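Local atomic coordinates of 1-deoxy-D-xylulose 5-phosphate reductoisomerase (Moraxella catarrhalis, PDB entry 4ZQG), a protein that catalyses the NAD(P)H-dependent, divalent-metal-dependent conversion of 1-deoxy-D-xylulose 5-phosphate to 2-C-methyl-D-erythritol 4-phosphate in the MEP pathway and is bound by fosmidomycin. Residues L151-Q162 against M280-Y290; A170-T178 against A239-E247. All blocks are in the same frame, centred on the assembly; numbering follows the deposited sequence.

Interaction 1: residues L151-Q162 against M280-Y290. With MG (magnesium ion), chain D; FOM (3-[formyl(hydroxy)amino]propylphosphonic acid), chain E; NAD (nicotinamide-adenine-dinucleotide), chain C.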
loop_
_atom_site.group_PDB
_atom_site.type_symbol
_atom_site.label_atom_id
_atom_site.label_comp_id
_atom_site.label_asym_id
_atom_site.label_seq_id
_atom_site.Cartn_x
_atom_site.Cartn_y
_atom_site.Cartn_z
ATOM N N LEU A 151 5.006 -12.711 -13.228
ATOM C CA LEU A 151 4.885 -11.425 -12.590
ATOM C C LEU A 151 4.199 -10.441 -13.478
ATOM O O LEU A 151 4.613 -10.180 -14.588
ATOM C CB LEU A 151 6.243 -10.860 -12.253
ATOM C CG LEU A 151 6.996 -11.636 -11.183
ATOM C CD1 LEU A 151 7.721 -12.833 -11.782
ATOM C CD2 LEU A 151 7.984 -10.705 -10.485
ATOM N N PRO A 152 3.166 -9.814 -12.968
ATOM C CA PRO A 152 2.447 -8.889 -13.814
ATOM C C PRO A 152 3.099 -7.519 -13.917
ATOM O O PRO A 152 3.613 -6.951 -12.916
ATOM C CB PRO A 152 1.105 -8.765 -13.097
ATOM C CG PRO A 152 1.461 -8.921 -11.667
ATOM C CD PRO A 152 2.572 -9.926 -11.622
ATOM N N ILE A 153 3.006 -6.998 -15.133
ATOM C CA ILE A 153 3.562 -5.740 -15.555
ATOM C C ILE A 153 2.442 -4.758 -15.668
ATOM O O ILE A 153 2.646 -3.559 -15.530
ATOM C CB ILE A 153 4.191 -5.886 -16.980
ATOM C CG1 ILE A 153 5.652 -6.277 -16.880
ATOM C CG2 ILE A 153 4.015 -4.620 -17.878
ATOM C CD1 ILE A 153 6.271 -6.547 -18.263
ATOM N N ASP A 154 1.262 -5.251 -16.011
ATOM C CA ASP A 154 0.095 -4.405 -16.036
ATOM C C ASP A 154 0.001 -3.620 -14.688
ATOM O O ASP A 154 0.192 -4.186 -13.606
ATOM C CB ASP A 154 -1.163 -5.241 -16.322
ATOM C CG ASP A 154 -2.271 -4.392 -16.908
ATOM O OD1 ASP A 154 -2.102 -3.175 -16.821
ATOM O OD2 ASP A 154 -3.256 -4.906 -17.479
ATOM N N SER A 155 -0.252 -2.321 -14.777
ATOM C CA SER A 155 -0.175 -1.413 -13.625
ATOM C C SER A 155 -1.010 -1.863 -12.432
ATOM O O SER A 155 -0.487 -2.106 -11.328
ATOM C CB SER A 155 -0.632 -0.012 -14.031
ATOM O OG SER A 155 -0.131 0.967 -13.137
ATOM N N GLU A 156 -2.298 -2.051 -12.688
ATOM C CA GLU A 156 -3.228 -2.485 -11.667
ATOM C C GLU A 156 -2.797 -3.793 -11.039
ATOM O O GLU A 156 -2.779 -3.924 -9.821
ATOM C CB GLU A 156 -4.633 -2.591 -12.217
ATOM C CG GLU A 156 -5.152 -1.288 -12.838
ATOM C CD GLU A 156 -4.647 -1.040 -14.240
ATOM O OE1 GLU A 156 -5.011 -0.016 -14.859
ATOM O OE2 GLU A 156 -3.883 -1.902 -14.706
ATOM N N HIS A 157 -2.397 -4.751 -11.851
ATOM C CA HIS A 157 -2.024 -6.045 -11.321
ATOM C C HIS A 157 -0.697 -5.985 -10.609
ATOM O O HIS A 157 -0.470 -6.726 -9.646
ATOM C CB HIS A 157 -1.989 -7.067 -12.438
ATOM C CG HIS A 157 -3.285 -7.151 -13.151
ATOM N ND1 HIS A 157 -3.695 -6.185 -14.035
ATOM C CD2 HIS A 157 -4.330 -7.991 -12.998
ATOM C CE1 HIS A 157 -4.915 -6.466 -14.453
ATOM N NE2 HIS A 157 -5.324 -7.554 -13.836
ATOM N N ASN A 158 0.195 -5.113 -11.088
ATOM C CA ASN A 158 1.455 -4.968 -10.451
ATOM C C ASN A 158 1.218 -4.337 -9.088
ATOM O O ASN A 158 1.765 -4.834 -8.087
ATOM C CB ASN A 158 2.439 -4.150 -11.276
ATOM C CG ASN A 158 3.781 -4.051 -10.595
ATOM O OD1 ASN A 158 4.050 -3.096 -9.865
ATOM N ND2 ASN A 158 4.602 -5.082 -10.772
ATOM N N ALA A 159 0.374 -3.297 -9.041
ATOM C CA ALA A 159 -0.037 -2.684 -7.751
ATOM C C ALA A 159 -0.563 -3.696 -6.757
ATOM O O ALA A 159 -0.014 -3.859 -5.684
ATOM C CB ALA A 159 -1.084 -1.634 -7.969
ATOM N N ILE A 160 -1.600 -4.414 -7.149
ATOM C CA ILE A 160 -2.143 -5.478 -6.315
ATOM C C ILE A 160 -1.047 -6.428 -5.869
ATOM O O ILE A 160 -0.964 -6.800 -4.708
ATOM C CB ILE A 160 -3.257 -6.241 -7.063
ATOM C CG1 ILE A 160 -4.513 -5.379 -7.146
ATOM C CG2 ILE A 160 -3.592 -7.530 -6.362
ATOM C CD1 ILE A 160 -5.488 -5.890 -8.160
ATOM N N TYR A 161 -0.192 -6.829 -6.789
ATOM C CA TYR A 161 0.845 -7.777 -6.438
ATOM C C TYR A 161 1.785 -7.220 -5.352
ATOM O O TYR A 161 2.173 -7.910 -4.412
ATOM C CB TYR A 161 1.623 -8.105 -7.710
ATOM C CG TYR A 161 2.698 -9.145 -7.531
ATOM C CD1 TYR A 161 2.431 -10.484 -7.755
ATOM C CD2 TYR A 161 3.974 -8.781 -7.153
ATOM C CE1 TYR A 161 3.423 -11.445 -7.630
ATOM C CE2 TYR A 161 4.963 -9.725 -7.012
ATOM C CZ TYR A 161 4.686 -11.058 -7.268
ATOM O OH TYR A 161 5.662 -11.999 -7.094
ATOM N N GLN A 162 2.172 -5.960 -5.514
ATOM C CA GLN A 162 2.986 -5.276 -4.541
ATOM C C GLN A 162 2.306 -5.159 -3.178
ATOM O O GLN A 162 2.979 -5.096 -2.152
ATOM C CB GLN A 162 3.306 -3.860 -5.022
ATOM C CG GLN A 162 4.346 -3.753 -6.140
ATOM C CD GLN A 162 4.909 -2.365 -6.233
ATOM O OE1 GLN A 162 5.448 -1.843 -5.267
ATOM N NE2 GLN A 162 4.794 -1.765 -7.389
ATOM N N MET A 280 4.620 3.333 -17.052
ATOM C CA MET A 280 4.833 1.898 -16.949
ATOM C C MET A 280 6.241 1.475 -16.579
ATOM O O MET A 280 6.464 0.304 -16.346
ATOM C CB MET A 280 4.459 1.210 -18.264
ATOM C CG MET A 280 2.974 1.243 -18.594
ATOM S SD MET A 280 1.912 0.489 -17.351
ATOM C CE MET A 280 2.464 -1.203 -17.318
ATOM N N LYS A 281 7.212 2.386 -16.548
ATOM C CA LYS A 281 8.540 1.992 -16.075
ATOM C C LYS A 281 8.549 1.552 -14.620
ATOM O O LYS A 281 9.358 0.714 -14.243
ATOM C CB LYS A 281 9.567 3.091 -16.285
ATOM C CG LYS A 281 9.897 3.330 -17.735
ATOM C CD LYS A 281 11.096 4.260 -17.948
ATOM C CE LYS A 281 10.826 5.664 -17.460
ATOM N NZ LYS A 281 9.803 6.353 -18.290
ATOM N N THR A 282 7.622 2.077 -13.815
ATOM C CA THR A 282 7.550 1.679 -12.411
ATOM C C THR A 282 7.239 0.193 -12.281
ATOM O O THR A 282 8.028 -0.549 -11.716
ATOM C CB THR A 282 6.604 2.578 -11.611
ATOM O OG1 THR A 282 7.240 3.832 -11.330
ATOM C CG2 THR A 282 6.258 1.954 -10.336
ATOM N N PRO A 283 6.097 -0.271 -12.796
ATOM C CA PRO A 283 5.812 -1.705 -12.692
ATOM C C PRO A 283 6.776 -2.601 -13.433
ATOM O O PRO A 283 7.037 -3.725 -12.997
ATOM C CB PRO A 283 4.437 -1.839 -13.304
ATOM C CG PRO A 283 4.174 -0.553 -13.990
ATOM C CD PRO A 283 4.937 0.479 -13.258
ATOM N N ILE A 284 7.331 -2.130 -14.550
ATOM C CA ILE A 284 8.269 -2.974 -15.293
ATOM C C ILE A 284 9.497 -3.119 -14.419
ATOM O O ILE A 284 9.990 -4.197 -14.217
ATOM C CB ILE A 284 8.604 -2.379 -16.685
ATOM C CG1 ILE A 284 7.346 -2.368 -17.536
ATOM C CG2 ILE A 284 9.662 -3.217 -17.435
ATOM C CD1 ILE A 284 7.480 -1.510 -18.754
ATOM N N ALA A 285 9.979 -2.010 -13.887
ATOM C CA ALA A 285 11.161 -2.023 -13.057
ATOM C C ALA A 285 11.000 -2.944 -11.849
ATOM O O ALA A 285 11.902 -3.705 -11.525
ATOM C CB ALA A 285 11.454 -0.609 -12.599
ATOM N N HIS A 286 9.844 -2.848 -11.183
ATOM C CA HIS A 286 9.499 -3.704 -10.064
ATOM C C HIS A 286 9.533 -5.166 -10.469
ATOM O O HIS A 286 10.096 -6.007 -9.768
ATOM C CB HIS A 286 8.084 -3.409 -9.545
ATOM C CG HIS A 286 7.586 -4.453 -8.595
ATOM N ND1 HIS A 286 6.765 -5.494 -8.986
ATOM C CD2 HIS A 286 7.817 -4.634 -7.275
ATOM C CE1 HIS A 286 6.542 -6.287 -7.957
ATOM N NE2 HIS A 286 7.157 -5.778 -6.905
ATOM N N ALA A 287 8.915 -5.465 -11.604
ATOM C CA ALA A 287 8.851 -6.827 -12.043
ATOM C C ALA A 287 10.220 -7.366 -12.495
ATOM O O ALA A 287 10.525 -8.525 -12.230
ATOM C CB ALA A 287 7.835 -6.941 -13.140
ATOM N N LEU A 288 11.044 -6.530 -13.149
ATOM C CA LEU A 288 12.377 -6.932 -13.557
ATOM C C LEU A 288 13.280 -7.263 -12.399
ATOM O O LEU A 288 14.007 -8.252 -12.427
ATOM C CB LEU A 288 13.067 -5.850 -14.354
ATOM C CG LEU A 288 12.746 -5.830 -15.850
ATOM C CD1 LEU A 288 13.336 -4.581 -16.459
ATOM C CD2 LEU A 288 13.300 -7.057 -16.542
ATOM N N ALA A 289 13.290 -6.426 -11.379
ATOM C CA ALA A 289 14.266 -6.623 -10.337
ATOM C C ALA A 289 13.775 -7.533 -9.232
ATOM O O ALA A 289 14.570 -7.951 -8.418
ATOM C CB ALA A 289 14.692 -5.307 -9.785
ATOM N N TYR A 290 12.483 -7.862 -9.215
ATOM C CA TYR A 290 11.889 -8.608 -8.104
ATOM C C TYR A 290 12.740 -9.827 -7.750
ATOM O O TYR A 290 13.232 -10.507 -8.653
ATOM C CB TYR A 290 10.477 -9.037 -8.479
ATOM C CG TYR A 290 9.750 -9.734 -7.380
ATOM C CD1 TYR A 290 8.821 -9.060 -6.606
ATOM C CD2 TYR A 290 9.977 -11.093 -7.110
ATOM C CE1 TYR A 290 8.159 -9.720 -5.575
ATOM C CE2 TYR A 290 9.305 -11.742 -6.098
ATOM C CZ TYR A 290 8.400 -11.047 -5.336
ATOM O OH TYR A 290 7.741 -11.678 -4.305
HETATM MG MG MG D . -3.666 -1.759 -16.843
HETATM O O2 FOM E . -4.013 -0.373 -18.427
HETATM N N1 FOM E . -3.261 0.733 -18.092
HETATM C C1 FOM E . -2.255 0.645 -17.321
HETATM O O1 FOM E . -1.934 -0.425 -16.831
HETATM C C2 FOM E . -3.756 1.994 -18.636
HETATM C C3 FOM E . -5.122 2.037 -17.949
HETATM C C4 FOM E . -5.988 3.143 -18.481
HETATM P PA1 FOM E . -7.553 2.919 -17.666
HETATM O OP1 FOM E . -7.304 3.181 -16.113
HETATM O OP2 FOM E . -7.937 1.508 -17.716
HETATM O OP3 FOM E . -8.761 3.854 -18.228
HETATM P PA NAD C . 1.794 -1.946 -29.073
HETATM O O1A NAD C . 0.662 -1.993 -30.042
HETATM O O2A NAD C . 2.487 -0.641 -28.741
HETATM O O5B NAD C . 2.918 -3.061 -29.404
HETATM C C5B NAD C . 2.634 -4.433 -29.621
HETATM C C4B NAD C . 3.923 -5.229 -29.886
HETATM O O4B NAD C . 3.528 -6.552 -30.292
HETATM C C3B NAD C . 4.795 -4.643 -31.004
HETATM O O3B NAD C . 6.192 -4.799 -30.734
HETATM C C2B NAD C . 4.401 -5.470 -32.218
HETATM O O2B NAD C . 5.488 -5.726 -33.106
HETATM C C1B NAD C . 3.897 -6.791 -31.648
HETATM N N9A NAD C . 2.763 -7.336 -32.452
HETATM C C8A NAD C . 1.664 -6.656 -32.827
HETATM N N7A NAD C . 0.831 -7.434 -33.559
HETATM C C5A NAD C . 1.392 -8.637 -33.670
HETATM C C6A NAD C . 0.996 -9.894 -34.343
HETATM N N6A NAD C . -0.191 -9.974 -35.025
HETATM N N1A NAD C . 1.872 -10.913 -34.230
HETATM C C2A NAD C . 3.059 -10.801 -33.566
HETATM N N3A NAD C . 3.490 -9.683 -32.937
HETATM C C4A NAD C . 2.686 -8.581 -32.956
HETATM O O3 NAD C . 1.212 -2.604 -27.715
HETATM P PN NAD C . 1.353 -2.108 -26.188
HETATM O O1N NAD C . 0.420 -0.922 -26.069
HETATM O O2N NAD C . 2.820 -2.100 -25.833
HETATM O O5D NAD C . 0.655 -3.387 -25.510
HETATM C C5D NAD C . 1.373 -4.600 -25.271
HETATM C C4D NAD C . 0.597 -5.487 -24.295
HETATM O O4D NAD C . 0.748 -5.049 -22.942
HETATM C C3D NAD C . -0.889 -5.448 -24.602
HETATM O O3D NAD C . -1.406 -6.747 -24.335
HETATM C C2D NAD C . -1.440 -4.399 -23.662
HETATM O O2D NAD C . -2.840 -4.599 -23.418
HETATM C C1D NAD C . -0.522 -4.576 -22.447
HETATM N N1N NAD C . -0.361 -3.332 -21.679
HETATM C C2N NAD C . 0.191 -2.228 -22.240
HETATM C C3N NAD C . 0.313 -1.027 -21.510
HETATM C C7N NAD C . 0.944 0.214 -22.088
HETATM O O7N NAD C . 1.289 1.118 -21.347
HETATM N N7N NAD C . 1.142 0.318 -23.401
HETATM C C4N NAD C . -0.137 -0.999 -20.200
HETATM C C5N NAD C . -0.673 -2.143 -19.663
HETATM C C6N NAD C . -0.788 -3.305 -20.406
#
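Asn158 and His286 meet where helix 155-162 packs on helix 281-289, with amide and imidazole planes turned 76° apart. ND2 of Asn158 donates to ND1 of His286 at 2.8 Å, from a position tilted out of the ring plane, and uses its other N-H on Pro152 O at 3.0 Å. Asn158 CG stands anti to the backbone N (chi1 -178°), which brings the amide up against Pro283 CB. A further bond, from Gln162 NE2 to Asn158 OD1, fixes the amide's rotation. Gln162 slides antiparallel to His286, its CG over one face, 3.7 Å from the ring centroid, and its amide nearly parallel to the imidazole; its OE1 bonds Arg293.

Tyr161 CD2 and CE2 meet the rim of His286, while CE2 and OH lead an offset edge-to-face approach to Tyr290, completing an aromatic cluster. Tyr161 OH lies over the Tyr290 ring, 3.4 Å from CZ, while Tyr290 OH is bonded to Gln169. Leu151 CD2 packs against Tyr290 CB at 3.6 Å.

Strand 149-152 is an outermost strand of the Rossmann-like parallel sheet, and the turn beyond it enters the active site. There Asp154 OD1 and Glu156 OE2 bind magnesium together with Glu235 and fosmidomycin O1 and O2; Ser155 N donates to fosmidomycin O1 at 3.3 Å. Asp154 OD2 is paired with Lys129. Met280 folds back on itself, which brings CE to the Ile153 side chain, 3.8 Å from CG2, while its SD lies 3.8 Å from C4N of the nicotinamide. Ile284 CG1 meets the same Ile153 methyl.

Interaction 2: residues A170-T178 against A239-E247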
loop_
_atom_site.group_PDB
_atom_site.type_symbol
_atom_site.label_atom_id
_atom_site.label_comp_id
_atom_site.label_asym_id
_atom_site.label_seq_id
_atom_site.Cartn_x
_atom_site.Cartn_y
_atom_site.Cartn_z
ATOM N N ALA A 170 4.431 -15.632 -4.110
ATOM C CA ALA A 170 4.994 -16.953 -4.430
ATOM C C ALA A 170 3.924 -17.919 -4.965
ATOM O O ALA A 170 4.011 -18.375 -6.094
ATOM C CB ALA A 170 5.673 -17.546 -3.217
ATOM N N ASP A 171 2.885 -18.177 -4.171
ATOM C CA ASP A 171 1.839 -19.138 -4.530
ATOM C C ASP A 171 0.446 -18.517 -4.439
ATOM O O ASP A 171 -0.109 -18.340 -3.332
ATOM C CB ASP A 171 1.946 -20.331 -3.595
ATOM C CG ASP A 171 0.816 -21.315 -3.772
ATOM O OD1 ASP A 171 0.538 -22.072 -2.801
ATOM O OD2 ASP A 171 0.195 -21.332 -4.858
ATOM N N ASN A 172 -0.152 -18.218 -5.588
ATOM C CA ASN A 172 -1.430 -17.492 -5.580
ATOM C C ASN A 172 -2.610 -18.205 -4.891
ATOM O O ASN A 172 -3.599 -17.563 -4.570
ATOM C CB ASN A 172 -1.814 -16.991 -6.985
ATOM C CG ASN A 172 -2.139 -18.105 -7.970
ATOM O OD1 ASN A 172 -1.862 -19.281 -7.739
ATOM N ND2 ASN A 172 -2.735 -17.723 -9.093
ATOM N N THR A 173 -2.496 -19.517 -4.666
ATOM C CA THR A 173 -3.566 -20.289 -4.041
ATOM C C THR A 173 -3.611 -20.071 -2.541
ATOM O O THR A 173 -4.655 -20.266 -1.933
ATOM C CB THR A 173 -3.415 -21.800 -4.290
ATOM O OG1 THR A 173 -2.146 -22.220 -3.796
ATOM C CG2 THR A 173 -3.515 -22.102 -5.757
ATOM N N ALA A 174 -2.472 -19.668 -1.972
ATOM C CA ALA A 174 -2.363 -19.265 -0.580
ATOM C C ALA A 174 -3.367 -18.186 -0.187
ATOM O O ALA A 174 -3.679 -18.049 1.003
ATOM C CB ALA A 174 -0.958 -18.774 -0.273
ATOM N N ILE A 175 -3.875 -17.424 -1.153
ATOM C CA ILE A 175 -4.886 -16.398 -0.892
ATOM C C ILE A 175 -6.221 -16.916 -0.372
ATOM O O ILE A 175 -7.086 -16.125 0.001
ATOM C CB ILE A 175 -5.187 -15.595 -2.162
ATOM C CG1 ILE A 175 -5.779 -14.241 -1.823
ATOM C CG2 ILE A 175 -6.128 -16.353 -3.094
ATOM C CD1 ILE A 175 -5.845 -13.281 -2.974
ATOM N N HIS A 176 -6.449 -18.220 -0.383
ATOM C CA HIS A 176 -7.717 -18.733 0.151
ATOM C C HIS A 176 -7.575 -19.134 1.593
ATOM O O HIS A 176 -8.554 -19.452 2.209
ATOM C CB HIS A 176 -8.239 -19.906 -0.673
ATOM C CG HIS A 176 -8.414 -19.575 -2.123
ATOM N ND1 HIS A 176 -9.488 -18.847 -2.585
ATOM C CD2 HIS A 176 -7.656 -19.866 -3.209
ATOM C CE1 HIS A 176 -9.394 -18.715 -3.895
ATOM N NE2 HIS A 176 -8.291 -19.324 -4.298
ATOM N N HIS A 177 -6.364 -19.129 2.110
ATOM C CA HIS A 177 -6.116 -19.358 3.520
ATOM C C HIS A 177 -6.543 -18.051 4.218
ATOM O O HIS A 177 -6.046 -16.970 3.890
ATOM C CB HIS A 177 -4.640 -19.677 3.727
ATOM C CG HIS A 177 -4.313 -20.311 5.039
ATOM N ND1 HIS A 177 -5.134 -20.242 6.156
ATOM C CD2 HIS A 177 -3.211 -20.995 5.432
ATOM C CE1 HIS A 177 -4.564 -20.876 7.166
ATOM N NE2 HIS A 177 -3.391 -21.330 6.758
ATOM N N THR A 178 -7.515 -18.141 5.126
ATOM C CA THR A 178 -8.207 -16.956 5.625
ATOM C C THR A 178 -7.360 -16.165 6.625
ATOM O O THR A 178 -7.662 -15.010 6.893
ATOM C CB THR A 178 -9.601 -17.306 6.224
ATOM O OG1 THR A 178 -9.443 -18.104 7.384
ATOM C CG2 THR A 178 -10.482 -18.080 5.229
ATOM N N ALA A 239 -7.127 -10.460 -13.525
ATOM C CA ALA A 239 -6.992 -10.542 -12.075
ATOM C C ALA A 239 -7.498 -11.864 -11.477
ATOM O O ALA A 239 -6.836 -12.468 -10.611
ATOM C CB ALA A 239 -7.707 -9.381 -11.431
ATOM N N CYS A 240 -8.652 -12.324 -11.951
ATOM C CA CYS A 240 -9.155 -13.617 -11.534
ATOM C C CYS A 240 -8.123 -14.713 -11.713
ATOM O O CYS A 240 -7.869 -15.451 -10.780
ATOM C CB CYS A 240 -10.454 -13.984 -12.261
ATOM S SG CYS A 240 -11.902 -12.914 -11.984
ATOM N N HIS A 241 -7.508 -14.832 -12.883
ATOM C CA HIS A 241 -6.487 -15.864 -13.069
ATOM C C HIS A 241 -5.239 -15.592 -12.290
ATOM O O HIS A 241 -4.640 -16.509 -11.750
ATOM C CB HIS A 241 -6.101 -16.033 -14.533
ATOM C CG HIS A 241 -7.228 -16.461 -15.391
ATOM N ND1 HIS A 241 -7.704 -17.757 -15.392
ATOM C CD2 HIS A 241 -8.019 -15.757 -16.233
ATOM C CE1 HIS A 241 -8.748 -17.826 -16.198
ATOM N NE2 HIS A 241 -8.953 -16.628 -16.728
ATOM N N LEU A 242 -4.792 -14.346 -12.255
ATOM C CA LEU A 242 -3.503 -14.091 -11.633
ATOM C C LEU A 242 -3.551 -14.383 -10.158
ATOM O O LEU A 242 -2.622 -14.956 -9.584
ATOM C CB LEU A 242 -3.084 -12.638 -11.831
ATOM C CG LEU A 242 -2.326 -12.257 -13.106
ATOM C CD1 LEU A 242 -2.104 -10.755 -13.068
ATOM C CD2 LEU A 242 -1.037 -13.037 -13.190
ATOM N N PHE A 243 -4.639 -13.948 -9.535
ATOM C CA PHE A 243 -4.731 -13.991 -8.095
ATOM C C PHE A 243 -5.673 -15.080 -7.591
ATOM O O PHE A 243 -5.920 -15.187 -6.404
ATOM C CB PHE A 243 -5.155 -12.626 -7.621
ATOM C CG PHE A 243 -4.251 -11.548 -8.091
ATOM C CD1 PHE A 243 -4.720 -10.522 -8.876
ATOM C CD2 PHE A 243 -2.923 -11.572 -7.746
ATOM C CE1 PHE A 243 -3.872 -9.530 -9.315
ATOM C CE2 PHE A 243 -2.094 -10.572 -8.142
ATOM C CZ PHE A 243 -2.570 -9.562 -8.948
ATOM N N ASP A 244 -6.132 -15.909 -8.515
ATOM C CA ASP A 244 -6.865 -17.110 -8.224
ATOM C C ASP A 244 -8.173 -16.862 -7.464
ATOM O O ASP A 244 -8.483 -17.583 -6.528
ATOM C CB ASP A 244 -5.990 -18.091 -7.482
ATOM C CG ASP A 244 -6.538 -19.456 -7.536
ATOM O OD1 ASP A 244 -6.659 -20.091 -6.468
ATOM O OD2 ASP A 244 -6.950 -19.877 -8.641
ATOM N N LEU A 245 -8.933 -15.866 -7.932
ATOM C CA LEU A 245 -10.206 -15.471 -7.367
ATOM C C LEU A 245 -11.306 -15.494 -8.421
ATOM O O LEU A 245 -11.024 -15.669 -9.615
ATOM C CB LEU A 245 -10.080 -14.045 -6.864
ATOM C CG LEU A 245 -9.039 -13.779 -5.784
ATOM C CD1 LEU A 245 -8.991 -12.296 -5.506
ATOM C CD2 LEU A 245 -9.361 -14.517 -4.484
ATOM N N LYS A 246 -12.549 -15.259 -8.000
ATOM C CA LYS A 246 -13.694 -15.105 -8.905
ATOM C C LYS A 246 -14.108 -13.659 -8.941
ATOM O O LYS A 246 -13.696 -12.893 -8.115
ATOM C CB LYS A 246 -14.878 -15.952 -8.462
ATOM C CG LYS A 246 -14.544 -17.402 -8.201
ATOM C CD LYS A 246 -14.351 -18.145 -9.485
ATOM C CE LYS A 246 -14.048 -19.595 -9.207
ATOM N NZ LYS A 246 -13.982 -20.254 -10.533
ATOM N N GLU A 247 -14.900 -13.269 -9.921
ATOM C CA GLU A 247 -15.149 -11.852 -10.155
ATOM C C GLU A 247 -15.842 -11.130 -9.005
ATOM O O GLU A 247 -15.662 -9.940 -8.858
ATOM C CB GLU A 247 -15.919 -11.599 -11.465
ATOM C CG GLU A 247 -17.252 -12.325 -11.623
ATOM C CD GLU A 247 -18.331 -11.867 -10.638
ATOM O OE1 GLU A 247 -18.401 -10.650 -10.392
ATOM O OE2 GLU A 247 -19.124 -12.713 -10.134
#
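Leu242 O accepts a hydrogen bond from Asn172 ND2 at 2.8 Å, a fairly straight bond (158° at the hydrogen) that reaches the oxygen from above its carbonyl plane. The acceptor lies close to the plane of the Asn172 amide. CG of Asn172 sits between its own backbone N and carbonyl carbon (chi1 67°), a crowded position that brings CB as well as ND2 up to the Leu242 carbonyl. The other end of the amide, OD1, takes a hydrogen bond from Lys144, so both ends of the group are held. Asp244 CB packs beside ND2, its side chain crossing that of Asn172 at about a right angle.

The second polar link runs from His176 NE2 to Asp244 OD1, also 2.8 Å. Here the carboxylate oxygen lies in the imidazole plane, yet the donor comes from above the carboxylate, and the two flat groups are turned 83° apart. Asp244, the first residue to leave helical geometry, has positive phi, and Leu245 N then bonds back to Cys240 O.

The facing segment, 170-178, links helix 166-170 to strand 182-189 and includes a short 3-10 turn, 174-176. An Asx turn precedes it: Asp171 OD2 accepts from both the backbone N and OG1 of Thr173, on the same face of its carboxylate, the hydroxyl at 2.7 Å.

Apolar packing adds to these bonds: Ile175 CG2 meets Phe243 O at 3.5 Å and Leu245 CD2 at 4.0 Å, its side chain lying across that of Leu245. The same CG2 lies over the centre of the His176 ring. Strand 182-189 backs both residues, Ile182 touching Ile175 and Leu185 touching Leu245.

From the N terminus the chain first builds the parallel sheet, whose last strand, 149-152, leads into helix 155-162. Interaction 1 opens there and closes only at 280-290, a loop of more than a hundred residues that brings helix 281-289 back against the end of the sheet. Interaction 2 falls wholly within that loop: segment 170-178 follows soon after helix 155-162, and 239-247 ends helix 230-243 before strand 250-254 of the mixed sheet. The contacts' centres lie about 17 Å apart, yet they touch where His157 and Ile160 pack on Leu242 and Phe243. Helix 155-162 thus sits between helices 281-289 and 230-243, the latter also supplying Glu235 to the magnesium.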